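One contact in two related proteins. Structure 1 is avidin-related protein 2 from Gallus gallus, which binds biotin within an eight-stranded antiparallel beta barrel of the avidin family, four copies of which make up the assembly: PDB 1WBI (chain A, 1.40 Å), residues 62-67 and 81-86. Structure 2 is xenavidin from Xenopus tropicalis: PDB 2UZ2 (chain B, 1.70 Å), residues 60-65 and 79-84. Structure 2 is superposed on structure 1 by the backbone atoms of these residues (RMSD 0.52 Å); each is numbered along its deposited sequence.

Structure 1 (1WBI).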
# COMPACT_ATOMS: atom_id res chain seq x y z
N GLN A 62 -16.62 7.91 -15.53
CA GLN A 62 -16.20 7.00 -14.42
C GLN A 62 -15.04 7.67 -13.69
O GLN A 62 -13.88 7.31 -13.89
CB GLN A 62 -15.84 5.61 -14.95
CG GLN A 62 -17.03 4.92 -15.61
CD GLN A 62 -16.79 3.48 -16.04
OE1 GLN A 62 -17.51 2.58 -15.61
NE2 GLN A 62 -15.76 3.24 -16.86
N PRO A 63 -15.35 8.69 -12.85
CA PRO A 63 -14.33 9.56 -12.28
C PRO A 63 -13.49 8.95 -11.17
O PRO A 63 -13.99 8.09 -10.45
CB PRO A 63 -15.14 10.74 -11.73
CG PRO A 63 -16.45 10.08 -11.33
CD PRO A 63 -16.71 9.12 -12.47
N THR A 64 -12.25 9.38 -11.05
CA THR A 64 -11.47 9.14 -9.86
C THR A 64 -11.78 10.18 -8.80
O THR A 64 -12.29 11.30 -9.11
CB THR A 64 -9.92 9.04 -10.11
OG1 THR A 64 -9.40 10.35 -10.42
CG2 THR A 64 -9.61 8.10 -11.23
N PHE A 65 -11.44 9.85 -7.56
CA PHE A 65 -11.69 10.73 -6.42
C PHE A 65 -10.84 10.31 -5.24
O PHE A 65 -10.31 9.21 -5.20
CB PHE A 65 -13.19 10.66 -6.04
CG PHE A 65 -13.59 9.28 -5.55
CD1 PHE A 65 -13.41 8.93 -4.22
CD2 PHE A 65 -14.03 8.31 -6.43
CE1 PHE A 65 -13.70 7.64 -3.77
CE2 PHE A 65 -14.29 7.01 -6.00
CZ PHE A 65 -14.14 6.67 -4.66
N GLY A 66 -10.80 11.18 -4.24
CA GLY A 66 -10.13 10.87 -2.98
C GLY A 66 -10.81 11.60 -1.84
O GLY A 66 -11.47 12.65 -2.07
N PHE A 67 -10.69 11.07 -0.62
CA PHE A 67 -11.10 11.81 0.55
C PHE A 67 -10.31 11.43 1.78
O PHE A 67 -9.72 10.36 1.84
CB PHE A 67 -12.62 11.71 0.80
CG PHE A 67 -13.15 10.32 1.02
CD1 PHE A 67 -13.26 9.79 2.28
CD2 PHE A 67 -13.63 9.57 -0.04
CE1 PHE A 67 -13.76 8.51 2.48
CE2 PHE A 67 -14.12 8.29 0.14
CZ PHE A 67 -14.25 7.77 1.42
N VAL A 81 -8.82 6.46 -1.83
CA VAL A 81 -8.72 6.93 -3.24
C VAL A 81 -9.30 5.87 -4.13
O VAL A 81 -9.18 4.67 -3.85
CB VAL A 81 -7.28 7.24 -3.62
CG1 VAL A 81 -6.45 6.00 -3.87
CG2 VAL A 81 -7.21 8.18 -4.79
N GLY A 82 -9.97 6.25 -5.20
CA GLY A 82 -10.58 5.25 -6.03
C GLY A 82 -11.22 5.79 -7.26
O GLY A 82 -10.93 6.92 -7.68
N GLN A 83 -11.97 4.91 -7.93
CA GLN A 83 -12.72 5.25 -9.12
C GLN A 83 -14.14 4.74 -8.98
O GLN A 83 -14.39 3.66 -8.45
CB GLN A 83 -12.01 4.67 -10.37
CG GLN A 83 -12.58 5.15 -11.72
CD GLN A 83 -11.76 4.69 -12.91
OE1 GLN A 83 -10.73 4.03 -12.77
NE2 GLN A 83 -12.23 5.01 -14.12
N CYS A 84 -15.05 5.56 -9.48
CA CYS A 84 -16.47 5.23 -9.55
C CYS A 84 -16.78 4.66 -10.92
O CYS A 84 -16.46 5.31 -11.92
CB CYS A 84 -17.31 6.47 -9.30
SG CYS A 84 -19.11 6.09 -9.19
N PHE A 85 -17.25 3.42 -10.96
CA PHE A 85 -17.65 2.74 -12.17
C PHE A 85 -19.16 2.65 -12.28
O PHE A 85 -19.84 2.58 -11.26
CB PHE A 85 -17.01 1.38 -12.21
CG PHE A 85 -15.51 1.40 -12.27
CD1 PHE A 85 -14.84 1.60 -13.49
CD2 PHE A 85 -14.76 1.21 -11.14
CE1 PHE A 85 -13.46 1.60 -13.54
CE2 PHE A 85 -13.39 1.18 -11.16
CZ PHE A 85 -12.71 1.40 -12.37
N VAL A 86 -19.64 2.63 -13.52
CA VAL A 86 -21.09 2.53 -13.77
C VAL A 86 -21.29 1.41 -14.79
O VAL A 86 -20.75 1.49 -15.88
CB VAL A 86 -21.67 3.83 -14.35
CG1 VAL A 86 -23.19 3.71 -14.46
CG2 VAL A 86 -21.31 5.02 -13.50
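The side-chain amide of Q62 reaches the end of strand 77-86, where V86 N donates to OE1 at 3.0 Å, in the carbonyl plane and nearly straight (168°); NE2 makes a weak hydrogen bond to D105 O of the second subunit. With CG anti to the carbonyl carbon (chi1 -62°) and the chain extended beyond it, Q62 lays CD 3.7 Å from F85 CD1. The two side chains cross at about a right angle, amide and ring planes 89° apart. The amide of Q83 reaches back to the residue before the proline, NE2 giving a hydrogen bond to Q62 O at 2.8 Å. Beyond it the backbones pair as an antiparallel hairpin between neighbouring strands of the avidin barrel, F65 and G82 forming the hydrogen-bonded pair, with G82 N donating to F65 O at 3.0 Å. The glycine backbone lies over one face of the F65 ring, CE2 3.5 Å from G82 C. V81, on the sheet face of T64 and Q83, rests CG2 3.3 Å from F65 O. That face meets the second subunit: T64 OG1 hydrogen-bonds its E75 O and Q83 OE1 its R101 NH2. C84 is joined to C7 by a disulfide.

Structure 2 (2UZ2).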
# COMPACT_ATOMS: atom_id res chain seq x y z
N LYS B 60 -16.47 8.48 -15.45
CA LYS B 60 -15.84 7.49 -14.58
C LYS B 60 -14.81 8.17 -13.65
O LYS B 60 -13.62 7.87 -13.69
CB LYS B 60 -15.23 6.35 -15.39
CG LYS B 60 -16.25 5.64 -16.27
CD LYS B 60 -15.54 4.66 -17.19
CE LYS B 60 -16.51 4.09 -18.20
NZ LYS B 60 -15.88 4.10 -19.55
N PRO B 61 -15.29 9.08 -12.81
CA PRO B 61 -14.38 9.94 -12.08
C PRO B 61 -13.54 9.19 -11.03
O PRO B 61 -14.07 8.37 -10.28
CB PRO B 61 -15.33 10.92 -11.37
CG PRO B 61 -16.60 10.14 -11.16
CD PRO B 61 -16.70 9.35 -12.47
N THR B 62 -12.26 9.52 -10.96
CA THR B 62 -11.42 9.16 -9.80
C THR B 62 -11.65 10.17 -8.69
O THR B 62 -12.18 11.27 -8.95
CB THR B 62 -9.94 9.19 -10.17
OG1 THR B 62 -9.64 10.48 -10.76
CG2 THR B 62 -9.64 8.10 -11.16
N PHE B 63 -11.29 9.83 -7.46
CA PHE B 63 -11.53 10.76 -6.33
C PHE B 63 -10.67 10.32 -5.16
O PHE B 63 -10.13 9.20 -5.17
CB PHE B 63 -13.01 10.69 -5.90
CG PHE B 63 -13.47 9.28 -5.58
CD1 PHE B 63 -13.27 8.75 -4.31
CD2 PHE B 63 -14.09 8.52 -6.56
CE1 PHE B 63 -13.69 7.41 -4.01
CE2 PHE B 63 -14.52 7.22 -6.28
CZ PHE B 63 -14.30 6.66 -5.02
N GLY B 64 -10.53 11.20 -4.19
CA GLY B 64 -9.88 10.79 -2.93
C GLY B 64 -10.46 11.62 -1.82
O GLY B 64 -10.92 12.74 -2.06
N PHE B 65 -10.41 11.10 -0.59
CA PHE B 65 -10.85 11.93 0.54
C PHE B 65 -10.24 11.47 1.84
O PHE B 65 -9.74 10.34 1.93
CB PHE B 65 -12.39 11.99 0.66
CG PHE B 65 -13.04 10.62 0.88
CD1 PHE B 65 -13.26 10.13 2.17
CD2 PHE B 65 -13.49 9.88 -0.21
CE1 PHE B 65 -13.90 8.92 2.35
CE2 PHE B 65 -14.11 8.64 -0.04
CZ PHE B 65 -14.31 8.16 1.27
N THR B 79 -9.00 6.34 -1.79
CA THR B 79 -8.98 6.81 -3.19
C THR B 79 -9.56 5.73 -4.10
O THR B 79 -9.41 4.52 -3.85
CB THR B 79 -7.58 7.28 -3.64
OG1 THR B 79 -7.67 7.89 -4.92
CG2 THR B 79 -6.57 6.12 -3.76
N GLY B 80 -10.23 6.15 -5.16
CA GLY B 80 -10.91 5.15 -5.97
C GLY B 80 -11.42 5.74 -7.25
O GLY B 80 -11.07 6.86 -7.62
N GLN B 81 -12.29 4.97 -7.89
CA GLN B 81 -12.89 5.39 -9.14
C GLN B 81 -14.31 4.89 -9.18
O GLN B 81 -14.62 3.81 -8.71
CB GLN B 81 -12.08 4.87 -10.33
CG GLN B 81 -12.49 5.51 -11.71
CD GLN B 81 -11.56 5.13 -12.86
OE1 GLN B 81 -10.58 4.40 -12.69
NE2 GLN B 81 -11.90 5.59 -14.05
N CYS B 82 -15.19 5.70 -9.76
CA CYS B 82 -16.58 5.32 -9.97
C CYS B 82 -16.80 4.69 -11.35
O CYS B 82 -16.34 5.23 -12.38
CB CYS B 82 -17.49 6.55 -9.80
SG CYS B 82 -19.27 6.13 -9.80
N PHE B 83 -17.51 3.56 -11.37
CA PHE B 83 -17.91 2.94 -12.63
C PHE B 83 -19.42 2.65 -12.62
O PHE B 83 -20.08 2.77 -11.57
CB PHE B 83 -17.14 1.63 -12.84
CG PHE B 83 -15.64 1.79 -12.91
CD1 PHE B 83 -15.02 2.09 -14.12
CD2 PHE B 83 -14.86 1.60 -11.78
CE1 PHE B 83 -13.62 2.20 -14.18
CE2 PHE B 83 -13.45 1.72 -11.84
CZ PHE B 83 -12.85 2.01 -13.06
N LEU B 84 -19.97 2.31 -13.77
CA LEU B 84 -21.28 1.67 -13.81
C LEU B 84 -21.08 0.18 -13.98
O LEU B 84 -20.32 -0.24 -14.87
CB LEU B 84 -22.15 2.24 -14.94
CG LEU B 84 -22.47 3.73 -14.82
CD1 LEU B 84 -23.29 4.23 -16.00
CD2 LEU B 84 -23.21 4.03 -13.50
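K60 brings CD to within 4.0 Å of F83 CD1, the two side chains crossing at about a right angle. CG is anti to the carbonyl carbon (chi1 -58°), and the chain continues extended before bending at its last torsion, where NZ hydrogen-bonds E103 O of the second subunit. The amide of Q81 reaches back to the residue before the proline, NE2 giving a hydrogen bond to K60 O at 2.9 Å. Farther along, F63 and G80 form the hydrogen-bonded antiparallel pair, and the glycine backbone lies over one face of the F63 ring, CE2 3.6 Å from G80 C. T79, on the sheet face of T62 and Q81, gives a hydrogen bond from OG1 to F63 O at 2.8 Å. This carbonyl also accepts from G80 N at 3.1 Å, and the two donors approach from opposite faces of its plane. Outside the hairpin, T62 OG1 hydrogen-bonds D73 O and Q81 OE1 hydrogen-bonds R99 NH2, both partners being of the second subunit, while C82 is joined to C6 by a disulfide.

What differs
The sharpest difference is the exchange of Q62(A) for K60(B), which removes the side-chain bond to the end of the neighbouring strand. In structure 1, V86(A) N donates to Q62(A) OE1 at 3.0 Å; in structure 2 the nearest like atoms, L84(B) N and K60(B) NZ, are 7.3 Å apart. The CG atoms of Q62(A) and K60(B) lie 1.2 Å apart after superposition, but the amide CD, OE1 and NE2 of Q62(A) have no counterpart in K60(B), nor do CD, CE and NZ of K60(B) in Q62(A). The start of the side chain keeps its partners: CB still meets the amide of Q83(A) or Q81(B) and the carbonyl of C84(A) or C82(B), and contact with F85(A) or F83(B) persists. The strand end differs as well. The CA atoms of V86(A) and L84(B) stand 0.9 Å apart and their carbonyl O atoms 2.0 Å apart after superposition, consistent with loss of the amide tether, although the exchange of V86(A) for L84(B) may itself contribute.

At the other end, V81(A) against T79(B) is nearly isosteric. After superposition CG1 of V81(A) and CG2 of T79(B) are 0.2 Å apart, and CG2 of V81(A) and OG1 of T79(B) 0.6 Å apart, so a hydroxyl takes the place of a methyl. The flanking T64(A), F65(A) and Q83(A) keep their places in T62(B), F63(B) and Q81(B). What structure 2 gains is a bond from T79(B) OG1 to F63(B) O at 2.8 Å, added to the backbone bond from G80(B) N that corresponds to that of G82(A) N to F65(A) O.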